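Local atomic coordinates of TarM (Staphylococcus aureus subsp. aureus 21178, PDB entry 4X7R), a protein that is a glycosyltransferase of the GT-B fold, built from two Rossmann-like domains with a long antiparallel sheet added to the first. Residues T19-M22 and F23-K27; G58-D61 and R62-M66; E103-K106 and G107-R110; S145-N149 and K150-K154; R326-P329 and T330-I333. The protein carries 1 engineered substitution. All coordinates share one frame; numbering follows the deposited sequence.

In the fold
All five contacts are local and follow one another along the chain, so none nests within or crosses another. Interaction 1 lies within helix 17-31, the crossover between strands 3-7 and 36-40 of the first parallel sheet. Interaction 2 then closes the loop from helix 47-56 to strand 66-68, and the two touch through a probable hydrogen bond between Ser26 OG and Thr64 OG1. Interactions 3 and 4 turn two hairpins of the antiparallel sheet, their centres about 19 Å apart. Interaction 5, between strand 320-324 and helix 333-346, belongs to the second parallel sheet. Bound groups connect the two domains: UDP meets interactions 1, 2 and 5, and SGN and 3YW meet interactions 1 and 5.

Interaction 1: residues T19-M22 and F23-K27; sequences TSSM and FNRSK. With SGN (2-deoxy-6-O-sulfo-2-(sulfoamino)-alpha-D-glucopyranose), chain C; 3YW ((2S)-2,3-dihydroxypropyl 2-acetamido-2-deoxy-alpha-D-glucopyranoside), chain F.
Thr19 O does double duty within this turn of helix: it accepts the amide of Phe23 (N to O 2.9 Å) and lies over one face of the Phe23 ring, 3.3 Å from CG. The ring reaches that place because Phe23 CG stands beside its own backbone N, chi1 -68°, which tilts it back along the preceding turn. At its other end Thr19 donates its amide N-H to the sulfate oxygen O6S of SGN, N to O6S 3.0 Å. Met18 N and Gly16 N also bond SGN, a gathering of amides at the start of a helix whose dipole would be expected to suit the negative charge. Ser20 O receives Asn24 N at 3.1 Å, while Ser20 OG is hydrogen-bonded to O3' of UDP. Next, Ser21 O takes Arg25 N at 2.9 Å; Ser21 OG returns to Met18 O, and the Arg25 guanidinium continues past it to a salt bridge with Asp226. Met22 O completes the series with Ser26 N, again at 2.9 Å. This is the regular i to i+4 ladder of helix 17-31, the crossover helix between strands 3-7 and 36-40, with Met22 and Phe23 packed on Ile38 and Met22, Arg25 and Ser26 on Met6.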
# COMPACT_ATOMS: atom_id res chain seq x y z
N THR A 19 3.37 -3.65 0.17
CA THR A 19 2.67 -4.59 1.05
C THR A 19 2.81 -5.99 0.53
O THR A 19 2.94 -6.91 1.33
CB THR A 19 1.24 -4.16 1.41
OG1 THR A 19 0.50 -3.97 0.20
CG2 THR A 19 1.20 -2.88 2.24
N SER A 20 2.83 -6.15 -0.78
CA SER A 20 3.07 -7.44 -1.44
C SER A 20 4.42 -8.02 -0.90
O SER A 20 4.45 -9.15 -0.47
CB SER A 20 3.13 -7.24 -2.96
OG SER A 20 3.33 -8.44 -3.68
N SER A 21 5.50 -7.21 -0.84
CA SER A 21 6.78 -7.70 -0.32
C SER A 21 6.73 -8.00 1.17
O SER A 21 7.41 -8.92 1.62
CB SER A 21 7.91 -6.72 -0.65
OG SER A 21 7.94 -5.61 0.22
N MET A 22 5.94 -7.23 1.95
CA MET A 22 5.79 -7.48 3.38
C MET A 22 5.10 -8.83 3.61
O MET A 22 5.54 -9.59 4.47
CB MET A 22 4.99 -6.36 4.05
CG MET A 22 5.68 -5.02 4.03
SD MET A 22 4.68 -3.74 4.83
CE MET A 22 4.90 -4.21 6.55
N PHE A 23 4.04 -9.12 2.84
CA PHE A 23 3.28 -10.38 2.92
C PHE A 23 4.16 -11.60 2.59
O PHE A 23 4.06 -12.65 3.25
CB PHE A 23 2.08 -10.35 1.96
CG PHE A 23 0.94 -9.40 2.28
CD1 PHE A 23 0.59 -9.13 3.60
CD2 PHE A 23 0.20 -8.80 1.26
CE1 PHE A 23 -0.46 -8.26 3.89
CE2 PHE A 23 -0.85 -7.93 1.56
CZ PHE A 23 -1.18 -7.67 2.87
N ASN A 24 5.00 -11.48 1.53
CA ASN A 24 5.88 -12.56 1.13
C ASN A 24 7.02 -12.70 2.13
O ASN A 24 7.39 -13.83 2.44
CB ASN A 24 6.41 -12.37 -0.31
CG ASN A 24 7.04 -13.63 -0.83
OD1 ASN A 24 6.48 -14.72 -0.68
ND2 ASN A 24 8.21 -13.54 -1.45
N ARG A 25 7.55 -11.57 2.66
CA ARG A 25 8.60 -11.59 3.68
C ARG A 25 8.09 -12.28 4.94
O ARG A 25 8.82 -13.02 5.58
CB ARG A 25 9.06 -10.16 4.03
CG ARG A 25 10.44 -10.16 4.73
CD ARG A 25 10.83 -8.84 5.34
NE ARG A 25 10.79 -7.74 4.36
CZ ARG A 25 10.29 -6.54 4.62
NH1 ARG A 25 9.78 -6.27 5.81
NH2 ARG A 25 10.27 -5.61 3.68
N SER A 26 6.81 -12.01 5.32
CA SER A 26 6.22 -12.64 6.51
C SER A 26 6.16 -14.14 6.31
O SER A 26 6.57 -14.89 7.21
CB SER A 26 4.82 -12.08 6.76
OG SER A 26 4.30 -12.77 7.87
N LYS A 27 5.70 -14.58 5.13
CA LYS A 27 5.64 -16.02 4.81
C LYS A 27 7.03 -16.67 4.94
O LYS A 27 7.15 -17.73 5.55
CB LYS A 27 5.07 -16.24 3.39
CG LYS A 27 5.02 -17.73 3.03
CD LYS A 27 5.04 -17.99 1.56
CE LYS A 27 6.36 -18.57 1.11
NZ LYS A 27 6.80 -17.95 -0.18
C1 SGN C . 2.04 5.26 -0.92
C2 SGN C . 1.59 5.42 -2.40
C3 SGN C . 0.33 4.55 -2.72
C4 SGN C . 0.47 3.11 -2.19
C5 SGN C . 0.98 3.08 -0.73
C6 SGN C . 1.20 1.65 -0.24
N2 SGN C . 1.34 6.83 -2.71
O3 SGN C . 0.10 4.50 -4.14
O4 SGN C . -0.79 2.41 -2.28
O5 SGN C . 2.22 3.85 -0.58
O6 SGN C . 2.14 1.02 -1.10
S1 SGN C . 2.63 7.50 -3.66
O1S SGN C . 2.68 6.82 -5.02
O2S SGN C . 3.98 7.31 -2.94
O3S SGN C . 2.34 9.00 -3.81
S2 SGN C . 1.78 -0.25 -1.85
O4S SGN C . 2.92 -0.49 -2.86
O5S SGN C . 0.46 -0.14 -2.59
O6S SGN C . 1.71 -1.36 -0.80
O3A 3YW F . 6.01 4.35 -1.72
C4A 3YW F . 6.28 0.73 -2.66
C5A 3YW F . 6.06 2.22 -2.82
O5 3YW F . 8.42 -1.41 -3.19
C6A 3YW F . 6.31 2.97 -1.54
C5 3YW F . 8.51 -2.59 -4.01
C6 3YW F . 8.74 -3.75 -3.07
C4 3YW F . 9.61 -2.38 -5.04
O6 3YW F . 9.92 -3.59 -2.30
C3 3YW F . 9.17 -1.26 -5.98
O4 3YW F . 9.81 -3.56 -5.80
O3 3YW F . 10.17 -0.98 -6.97
O7 3YW F . 9.64 2.46 -6.24
C7 3YW F . 8.53 2.04 -6.56
C8 3YW F . 7.67 2.76 -7.55
N2 3YW F . 8.04 0.91 -6.07
C2 3YW F . 8.80 0.01 -5.21
C1 3YW F . 8.07 -0.22 -3.87
O1 3YW F . 6.70 0.08 -3.85
O2 3YW F . 4.73 2.44 -3.26

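Interaction 2: residues G58-D61 and R62-M66; sequences GKMD and RRTKM. With UDP (uridine-5'-diphosphate), chain E.
Asp61 and Arg63 meet with the carboxylate and guanidinium planes 34° apart, and the arginine grips side-on with one nitrogen for each oxygen. Arg63 NE reaches Asp61 OD1 at 2.8 Å in an almost straight bond, and Arg63 NH2 reaches Asp61 OD2 at 2.9 Å; both oxygens are met on their syn sides. Asp61 OD1 also accepts the backbone N of Arg63 at 2.9 Å, on its anti side and from the opposite face of the carboxylate plane. That last bond closes an Asx turn, set inside a type I beta turn from Asp61 to Thr64 whose Thr64 N to Asp61 O bond is 3.1 Å. Just upstream, Gly58 ends helix 47-56 in a Schellman motif, and Lys59 NZ extends to UDP O2 at 3.0 Å. Met60, extended with chi1 -177°, crosses Thr64 obliquely and brings CE to 3.8 Å from Thr64 CG2. Arg63 NH1 has a second carboxylate in Asp31, and Met60 also packs on Phe23 of helix 17-31.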
# COMPACT_ATOMS: atom_id res chain seq x y z
N GLY A 58 -5.20 -15.24 -0.85
CA GLY A 58 -3.87 -15.83 -0.76
C GLY A 58 -2.74 -14.81 -0.83
O GLY A 58 -1.58 -15.20 -0.99
N LYS A 59 -3.05 -13.49 -0.70
CA LYS A 59 -2.05 -12.41 -0.70
C LYS A 59 -1.33 -12.43 0.64
O LYS A 59 -0.10 -12.48 0.71
CB LYS A 59 -2.69 -11.03 -0.90
CG LYS A 59 -3.18 -10.77 -2.32
CD LYS A 59 -2.78 -9.39 -2.82
CE LYS A 59 -2.93 -9.33 -4.32
NZ LYS A 59 -2.52 -8.02 -4.87
N MET A 60 -2.11 -12.41 1.71
CA MET A 60 -1.60 -12.43 3.07
C MET A 60 -1.61 -13.87 3.58
O MET A 60 -2.66 -14.52 3.53
CB MET A 60 -2.50 -11.55 3.95
CG MET A 60 -2.03 -11.41 5.37
SD MET A 60 -3.03 -10.13 6.13
CE MET A 60 -2.24 -9.96 7.68
N ASP A 61 -0.46 -14.35 4.08
CA ASP A 61 -0.33 -15.70 4.66
C ASP A 61 -1.26 -15.80 5.87
O ASP A 61 -1.40 -14.83 6.62
CB ASP A 61 1.13 -15.94 5.10
CG ASP A 61 1.46 -17.37 5.48
OD1 ASP A 61 1.18 -17.75 6.63
OD2 ASP A 61 2.09 -18.08 4.66
N ARG A 62 -1.87 -16.97 6.07
CA ARG A 62 -2.80 -17.25 7.17
C ARG A 62 -2.16 -16.99 8.55
O ARG A 62 -2.87 -16.61 9.47
CB ARG A 62 -3.27 -18.71 7.10
CG ARG A 62 -3.82 -19.15 5.75
CD ARG A 62 -3.37 -20.55 5.41
NE ARG A 62 -1.92 -20.64 5.24
CZ ARG A 62 -1.17 -21.63 5.73
NH1 ARG A 62 -1.73 -22.62 6.42
NH2 ARG A 62 0.14 -21.63 5.54
N ARG A 63 -0.82 -17.21 8.67
CA ARG A 63 -0.07 -17.05 9.93
C ARG A 63 0.21 -15.56 10.25
O ARG A 63 0.43 -15.22 11.41
CB ARG A 63 1.25 -17.84 9.85
CG ARG A 63 1.06 -19.37 9.80
CD ARG A 63 2.31 -20.07 9.33
NE ARG A 63 2.71 -19.66 7.97
CZ ARG A 63 3.80 -20.09 7.34
NH1 ARG A 63 4.64 -20.93 7.93
NH2 ARG A 63 4.08 -19.66 6.11
N THR A 64 0.22 -14.69 9.22
CA THR A 64 0.49 -13.27 9.46
C THR A 64 -0.64 -12.60 10.25
O THR A 64 -1.80 -12.62 9.85
CB THR A 64 0.76 -12.52 8.17
OG1 THR A 64 1.67 -13.27 7.36
CG2 THR A 64 1.28 -11.10 8.42
N LYS A 65 -0.27 -12.00 11.38
CA LYS A 65 -1.18 -11.21 12.19
C LYS A 65 -0.99 -9.76 11.78
O LYS A 65 0.11 -9.35 11.38
CB LYS A 65 -0.82 -11.32 13.68
CG LYS A 65 -1.00 -12.70 14.30
CD LYS A 65 -0.59 -12.71 15.77
CE LYS A 65 -0.12 -14.08 16.24
NZ LYS A 65 1.31 -14.33 15.90
N MET A 66 -2.06 -8.97 11.92
CA MET A 66 -1.96 -7.53 11.82
C MET A 66 -2.28 -6.96 13.18
O MET A 66 -3.38 -7.16 13.70
CB MET A 66 -2.83 -6.90 10.73
CG MET A 66 -2.52 -5.41 10.56
SD MET A 66 -3.85 -4.39 9.87
CE MET A 66 -5.18 -4.70 11.16
N1 UDP E . -0.39 -5.91 -8.32
C2 UDP E . -1.42 -6.82 -8.34
N3 UDP E . -2.48 -6.48 -9.15
C4 UDP E . -2.62 -5.33 -9.91
C5 UDP E . -1.52 -4.40 -9.80
C6 UDP E . -0.46 -4.71 -9.03
O2 UDP E . -1.42 -7.85 -7.69
O4 UDP E . -3.63 -5.19 -10.62
C1' UDP E . 0.85 -6.33 -7.62
C2' UDP E . 1.88 -7.01 -8.52
O2' UDP E . 1.61 -8.40 -8.64
C3' UDP E . 3.18 -6.75 -7.75
C4' UDP E . 2.93 -5.38 -7.11
O4' UDP E . 1.49 -5.18 -7.09
O3' UDP E . 3.56 -7.74 -6.79
C5' UDP E . 3.60 -4.23 -7.81
O5' UDP E . 5.01 -4.32 -7.48
PA UDP E . 6.17 -3.38 -8.08
O1A UDP E . 7.39 -3.56 -7.27
O2A UDP E . 6.40 -3.77 -9.54
O3A UDP E . 5.68 -1.89 -8.00
PB UDP E . 5.08 -1.00 -6.81
O1B UDP E . 5.76 -1.36 -5.51
O2B UDP E . 3.57 -1.22 -6.68
O3B UDP E . 5.37 0.46 -7.10
O HOH W 1 1.84 -12.57 4.94

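Interaction 3: residues E103-K106 and G107-R110; sequences EESK and GISR
Glu104 lays its side chain across Ile108, with CB and CD each 3.8 Å from Ile108 CG2. The pair sits at the turn of a beta hairpin, where strand 99-103 gives way to strand 108-113 at one edge of the long antiparallel sheet. Glu104 CG stands opposite its backbone N, chi1 -177°, and the extended chain carries the carboxylate to Arg110. There both terminal nitrogens of the guanidinium close on a single oxygen: Arg110 NH1 at 2.8 Å from Glu104 OE1, on its anti side, and Arg110 NH2 at 3.1 Å from the same atom, nearly in line with its C-O bond. With the two planes only 27° apart, the fork meets the acid edge-on and nearly coplanar with it. The backbone is stitched by Glu104 N to Ile108 O at 3.1 Å, a nearly straight bond. One step back, Glu103 and Ser109 form a non-hydrogen-bonded pair; Ser109 OG is bonded to Glu101, and Glu103 OE1 lies 3.9 Å from Ser109 OG.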
# COMPACT_ATOMS: atom_id res chain seq x y z
N GLU A 103 -37.79 12.85 2.53
CA GLU A 103 -37.00 11.94 1.70
C GLU A 103 -36.51 12.65 0.43
O GLU A 103 -37.30 13.34 -0.22
CB GLU A 103 -37.85 10.70 1.38
CG GLU A 103 -37.11 9.62 0.60
CD GLU A 103 -37.39 8.19 1.01
OE1 GLU A 103 -36.45 7.51 1.49
OE2 GLU A 103 -38.54 7.72 0.81
N GLU A 104 -35.21 12.49 0.08
CA GLU A 104 -34.60 13.09 -1.11
C GLU A 104 -34.43 12.00 -2.17
O GLU A 104 -34.70 12.23 -3.35
CB GLU A 104 -33.23 13.73 -0.76
CG GLU A 104 -32.55 14.45 -1.91
CD GLU A 104 -31.04 14.55 -1.80
OE1 GLU A 104 -30.56 15.45 -1.07
OE2 GLU A 104 -30.33 13.75 -2.45
N SER A 105 -33.95 10.82 -1.73
CA SER A 105 -33.69 9.63 -2.54
C SER A 105 -33.89 8.40 -1.63
O SER A 105 -34.45 8.52 -0.54
CB SER A 105 -32.25 9.65 -3.05
OG SER A 105 -31.91 10.86 -3.70
N LYS A 106 -33.42 7.22 -2.08
CA LYS A 106 -33.47 6.00 -1.28
C LYS A 106 -32.19 6.04 -0.42
O LYS A 106 -31.09 6.18 -0.96
CB LYS A 106 -33.53 4.75 -2.17
CG LYS A 106 -34.93 4.46 -2.72
CD LYS A 106 -34.92 3.38 -3.79
CE LYS A 106 -36.27 3.21 -4.44
NZ LYS A 106 -36.25 2.18 -5.52
N GLY A 107 -32.37 6.00 0.89
CA GLY A 107 -31.26 6.07 1.84
C GLY A 107 -30.98 7.48 2.35
O GLY A 107 -30.49 7.63 3.47
N ILE A 108 -31.31 8.52 1.55
CA ILE A 108 -31.11 9.93 1.90
C ILE A 108 -32.40 10.57 2.43
O ILE A 108 -33.42 10.56 1.73
CB ILE A 108 -30.46 10.74 0.74
CG1 ILE A 108 -29.13 10.10 0.28
CG2 ILE A 108 -30.26 12.22 1.13
CD1 ILE A 108 -28.58 10.57 -1.06
N SER A 109 -32.36 11.16 3.64
CA SER A 109 -33.50 11.86 4.24
C SER A 109 -33.06 13.02 5.14
O SER A 109 -31.95 13.01 5.66
CB SER A 109 -34.39 10.89 5.02
OG SER A 109 -35.05 9.99 4.14
N ARG A 110 -33.95 14.02 5.31
CA ARG A 110 -33.72 15.19 6.16
C ARG A 110 -34.78 15.29 7.24
O ARG A 110 -35.90 14.81 7.04
CB ARG A 110 -33.58 16.49 5.36
CG ARG A 110 -32.25 16.60 4.63
CD ARG A 110 -32.21 17.80 3.71
NE ARG A 110 -30.96 17.87 2.96
CZ ARG A 110 -30.74 17.25 1.80
NH1 ARG A 110 -31.70 16.53 1.23
NH2 ARG A 110 -29.56 17.34 1.20

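Interaction 4: residues S145-N149 and K150-K154; sequences SFIDN and KVHMK
His152 takes a first torsion of 70°, which sets CG between its backbone N and carbonyl carbon, while Ile147 keeps CG1 beside its own N with chi1 -65°; together these turns bring the ring under the isoleucine methyl. Ile147 CD1 lies over one face of the imidazole, 4.0 Å from its centroid, a CH-pi contact. Ser145 CB approaches the same ring at 3.6 Å from His152 NE2. At the ring edge, in plane, a water stands 3.0 Å from His152 NE2 and gives a hydrogen to Phe146 O, tying the side chain to the facing strand; His152 ND1 is bonded to Tyr43. The setting is the hairpin of strands 139-147 and 150-157, closed by a type I' turn over Asp148 and Asn149. A classic beta bulge interrupts its register, since His152 and Met153 both face Ser145: Ser145 O receives His152 N at 2.9 Å, and Ser145 N gives to Met153 O at 2.9 Å. Nearer the turn, Ile147 and Lys150 exchange two backbone bonds. On the face carrying Phe146 and Val151, Phe146 CE2 comes within 3.8 Å of Val151 CB. Phe146 further packs on Tyr89 and Ile92 of helix 86-95 and makes a cation-pi contact with Lys130, while Lys150 NZ forms a salt bridge with Glu171.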
# COMPACT_ATOMS: atom_id res chain seq x y z
N SER A 145 -20.99 8.00 12.42
CA SER A 145 -20.73 7.01 11.38
C SER A 145 -21.00 5.61 11.92
O SER A 145 -20.54 5.26 13.02
CB SER A 145 -19.30 7.13 10.87
OG SER A 145 -19.11 8.45 10.38
N PHE A 146 -21.78 4.84 11.16
CA PHE A 146 -22.22 3.48 11.48
C PHE A 146 -21.84 2.47 10.41
O PHE A 146 -21.81 2.81 9.22
CB PHE A 146 -23.75 3.43 11.64
CG PHE A 146 -24.39 4.39 12.62
CD1 PHE A 146 -24.58 5.73 12.30
CD2 PHE A 146 -24.88 3.93 13.84
CE1 PHE A 146 -25.18 6.60 13.20
CE2 PHE A 146 -25.49 4.80 14.74
CZ PHE A 146 -25.63 6.14 14.42
N ILE A 147 -21.57 1.22 10.83
CA ILE A 147 -21.33 0.03 10.01
C ILE A 147 -22.23 -1.05 10.62
O ILE A 147 -22.14 -1.31 11.83
CB ILE A 147 -19.86 -0.42 9.92
CG1 ILE A 147 -19.00 0.64 9.19
CG2 ILE A 147 -19.76 -1.80 9.22
CD1 ILE A 147 -17.54 0.51 9.40
N ASP A 148 -23.16 -1.62 9.81
CA ASP A 148 -24.17 -2.61 10.22
C ASP A 148 -24.99 -2.11 11.42
O ASP A 148 -25.17 -2.83 12.41
CB ASP A 148 -23.55 -4.02 10.48
CG ASP A 148 -22.61 -4.56 9.40
OD1 ASP A 148 -22.94 -4.44 8.21
OD2 ASP A 148 -21.55 -5.11 9.76
N ASN A 149 -25.45 -0.83 11.34
CA ASN A 149 -26.23 -0.12 12.37
C ASN A 149 -25.52 0.10 13.72
O ASN A 149 -26.16 0.49 14.69
CB ASN A 149 -27.64 -0.71 12.55
CG ASN A 149 -28.64 -0.29 11.49
OD1 ASN A 149 -28.35 0.52 10.59
ND2 ASN A 149 -29.84 -0.82 11.58
N LYS A 150 -24.20 -0.08 13.74
CA LYS A 150 -23.40 0.10 14.94
C LYS A 150 -22.49 1.30 14.79
O LYS A 150 -21.69 1.37 13.85
CB LYS A 150 -22.60 -1.18 15.28
CG LYS A 150 -23.47 -2.41 15.59
CD LYS A 150 -22.74 -3.44 16.47
CE LYS A 150 -21.60 -4.13 15.77
NZ LYS A 150 -20.60 -4.66 16.74
N VAL A 151 -22.60 2.26 15.73
CA VAL A 151 -21.75 3.46 15.74
C VAL A 151 -20.26 3.07 15.91
O VAL A 151 -19.93 2.16 16.69
CB VAL A 151 -22.26 4.49 16.80
CG1 VAL A 151 -22.19 3.93 18.23
CG2 VAL A 151 -21.53 5.82 16.70
N HIS A 152 -19.37 3.68 15.12
CA HIS A 152 -17.94 3.41 15.28
C HIS A 152 -17.17 4.71 15.48
O HIS A 152 -16.08 4.70 16.05
CB HIS A 152 -17.37 2.54 14.12
CG HIS A 152 -17.28 3.23 12.78
ND1 HIS A 152 -16.11 3.85 12.38
CD2 HIS A 152 -18.18 3.30 11.77
CE1 HIS A 152 -16.35 4.31 11.16
NE2 HIS A 152 -17.57 4.00 10.75
N MET A 153 -17.76 5.82 15.08
CA MET A 153 -17.10 7.12 15.14
C MET A 153 -18.07 8.28 15.23
O MET A 153 -19.14 8.24 14.65
CB MET A 153 -16.18 7.27 13.89
CG MET A 153 -15.37 8.57 13.83
SD MET A 153 -14.23 8.68 12.40
CE MET A 153 -15.35 8.51 11.03
N LYS A 154 -17.65 9.33 15.93
CA LYS A 154 -18.35 10.62 16.02
C LYS A 154 -17.32 11.69 15.64
O LYS A 154 -16.21 11.69 16.17
CB LYS A 154 -18.93 10.87 17.42
CG LYS A 154 -19.64 12.23 17.62
CD LYS A 154 -19.97 12.44 19.08
CE LYS A 154 -19.75 13.84 19.58
NZ LYS A 154 -18.47 13.96 20.34
O HOH W 2 -19.34 4.43 8.35

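Interaction 5: residues R326-P329 and T330-I333; sequences RMVP and TKRI. With UDP (uridine-5'-diphosphate), chain E; SGN (2-deoxy-6-O-sulfo-2-(sulfoamino)-alpha-D-glucopyranose), chain C; 3YW ((2S)-2,3-dihydroxypropyl 2-acetamido-2-deoxy-alpha-D-glucopyranoside), chain F.
The Arg326 guanidinium lies between Val328 CG2, 3.6 Å above one face, and O2 of 3YW, 3.1 Å above the other. Its edge is spent on anions and a hydroxyl: Arg326 NH2 gives to UDP O3B at 2.7 Å, NE to UDP O2B, and NH1 to SGN O3 at 2.8 Å and to the N-sulfo oxygen O1S. Across the turn, the Val328 and Lys331 side chains lie alongside each other, Val328 CG2 3.8 Å from Lys331 CG. Lys331 NZ reaches UDP O3B at 3.0 Å and UDP O3A at 3.1 Å, and forms a salt bridge with Glu403. The two cations thus converge on the diphosphate, where the negative charge would balance them. The backbone holds the turn in shape as Lys331 N bonds to Val328 O at 3.1 Å. Met327 and Ile333 cross at about a right angle, Ile333 CD1 against Met327 CB. This loop links strand 320-324 to helix 333-346, with Met327 and Ile333 both packed on Ile354 of strand 351-355, Met327 on Lys361 and Ile333 on Ile364 of helix 361-370.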
# COMPACT_ATOMS: atom_id res chain seq x y z
N ARG A 326 0.34 -0.41 -10.02
CA ARG A 326 -0.46 0.65 -9.41
C ARG A 326 -0.46 1.69 -10.55
O ARG A 326 0.60 1.90 -11.17
CB ARG A 326 0.26 1.27 -8.21
CG ARG A 326 0.31 0.41 -6.97
CD ARG A 326 1.00 1.16 -5.83
NE ARG A 326 2.41 1.43 -6.12
CZ ARG A 326 2.98 2.62 -6.07
NH1 ARG A 326 2.28 3.69 -5.71
NH2 ARG A 326 4.27 2.76 -6.36
N MET A 327 -1.62 2.29 -10.87
CA MET A 327 -1.66 3.26 -11.98
C MET A 327 -1.30 4.64 -11.45
O MET A 327 -2.17 5.45 -11.14
CB MET A 327 -3.01 3.22 -12.71
CG MET A 327 -3.30 1.89 -13.32
SD MET A 327 -4.49 2.12 -14.63
CE MET A 327 -4.69 0.49 -15.18
N VAL A 328 0.01 4.88 -11.30
CA VAL A 328 0.56 6.10 -10.72
C VAL A 328 1.54 6.81 -11.65
O VAL A 328 2.11 6.16 -12.53
CB VAL A 328 1.15 5.87 -9.29
CG1 VAL A 328 0.07 5.53 -8.28
CG2 VAL A 328 2.28 4.84 -9.28
N PRO A 329 1.76 8.14 -11.47
CA PRO A 329 2.65 8.88 -12.38
C PRO A 329 4.04 8.31 -12.65
O PRO A 329 4.49 8.38 -13.79
CB PRO A 329 2.74 10.26 -11.73
CG PRO A 329 1.44 10.42 -11.05
CD PRO A 329 1.13 9.06 -10.49
N THR A 330 4.73 7.72 -11.64
CA THR A 330 6.09 7.18 -11.83
C THR A 330 6.19 6.02 -12.80
O THR A 330 7.25 5.79 -13.38
CB THR A 330 6.78 6.91 -10.51
OG1 THR A 330 6.03 5.93 -9.82
CG2 THR A 330 6.94 8.15 -9.66
N LYS A 331 5.07 5.30 -13.01
CA LYS A 331 4.96 4.16 -13.92
C LYS A 331 4.93 4.60 -15.37
O LYS A 331 5.18 3.78 -16.27
CB LYS A 331 3.76 3.27 -13.56
CG LYS A 331 3.76 2.75 -12.11
CD LYS A 331 4.84 1.71 -11.83
CE LYS A 331 4.91 1.45 -10.35
NZ LYS A 331 5.99 0.50 -10.00
N ARG A 332 4.67 5.91 -15.61
CA ARG A 332 4.63 6.53 -16.94
C ARG A 332 3.85 5.72 -17.96
O ARG A 332 4.37 5.40 -19.03
CB ARG A 332 6.05 6.90 -17.45
CG ARG A 332 6.73 8.03 -16.68
CD ARG A 332 5.98 9.37 -16.64
NE ARG A 332 5.70 9.91 -17.98
CZ ARG A 332 6.54 10.68 -18.66
NH1 ARG A 332 7.73 10.98 -18.17
NH2 ARG A 332 6.19 11.14 -19.86
N ILE A 333 2.60 5.36 -17.60
CA ILE A 333 1.69 4.60 -18.46
C ILE A 333 1.33 5.45 -19.70
O ILE A 333 1.03 4.89 -20.76
CB ILE A 333 0.48 4.02 -17.67
CG1 ILE A 333 1.00 3.14 -16.50
CG2 ILE A 333 -0.46 3.19 -18.57
CD1 ILE A 333 0.13 3.03 -15.31
N1 UDP E . -0.39 -5.91 -8.32
C2 UDP E . -1.42 -6.82 -8.34
N3 UDP E . -2.48 -6.48 -9.15
C4 UDP E . -2.62 -5.33 -9.91
C5 UDP E . -1.52 -4.40 -9.80
C6 UDP E . -0.46 -4.71 -9.03
O2 UDP E . -1.42 -7.85 -7.69
O4 UDP E . -3.63 -5.19 -10.62
C1' UDP E . 0.85 -6.33 -7.62
C2' UDP E . 1.88 -7.01 -8.52
O2' UDP E . 1.61 -8.40 -8.64
C3' UDP E . 3.18 -6.75 -7.75
C4' UDP E . 2.93 -5.38 -7.11
O4' UDP E . 1.49 -5.18 -7.09
O3' UDP E . 3.56 -7.74 -6.79
C5' UDP E . 3.60 -4.23 -7.81
O5' UDP E . 5.01 -4.32 -7.48
PA UDP E . 6.17 -3.38 -8.08
O1A UDP E . 7.39 -3.56 -7.27
O2A UDP E . 6.40 -3.77 -9.54
O3A UDP E . 5.68 -1.89 -8.00
PB UDP E . 5.08 -1.00 -6.81
O1B UDP E . 5.76 -1.36 -5.51
O2B UDP E . 3.57 -1.22 -6.68
O3B UDP E . 5.37 0.46 -7.10
C1 SGN C . 2.04 5.26 -0.92
C2 SGN C . 1.59 5.42 -2.40
C3 SGN C . 0.33 4.55 -2.72
C4 SGN C . 0.47 3.11 -2.19
C5 SGN C . 0.98 3.08 -0.73
C6 SGN C . 1.20 1.65 -0.24
N2 SGN C . 1.34 6.83 -2.71
O3 SGN C . 0.10 4.50 -4.14
O4 SGN C . -0.79 2.41 -2.28
O5 SGN C . 2.22 3.85 -0.58
O6 SGN C . 2.14 1.02 -1.10
S1 SGN C . 2.63 7.50 -3.66
O1S SGN C . 2.68 6.82 -5.02
O2S SGN C . 3.98 7.31 -2.94
O3S SGN C . 2.34 9.00 -3.81
S2 SGN C . 1.78 -0.25 -1.85
O4S SGN C . 2.92 -0.49 -2.86
O5S SGN C . 0.46 -0.14 -2.59
O6S SGN C . 1.71 -1.36 -0.80
O3A 3YW F . 6.01 4.35 -1.72
C4A 3YW F . 6.28 0.73 -2.66
C5A 3YW F . 6.06 2.22 -2.82
O5 3YW F . 8.42 -1.41 -3.19
C6A 3YW F . 6.31 2.97 -1.54
C5 3YW F . 8.51 -2.59 -4.01
C6 3YW F . 8.74 -3.75 -3.07
C4 3YW F . 9.61 -2.38 -5.04
O6 3YW F . 9.92 -3.59 -2.30
C3 3YW F . 9.17 -1.26 -5.98
O4 3YW F . 9.81 -3.56 -5.80
O3 3YW F . 10.17 -0.98 -6.97
O7 3YW F . 9.64 2.46 -6.24
C7 3YW F . 8.53 2.04 -6.56
C8 3YW F . 7.67 2.76 -7.55
N2 3YW F . 8.04 0.91 -6.07
C2 3YW F . 8.80 0.01 -5.21
C1 3YW F . 8.07 -0.22 -3.87
O1 3YW F . 6.70 0.08 -3.85
O2 3YW F . 4.73 2.44 -3.26
O HOH W 3 3.16 -1.26 -9.18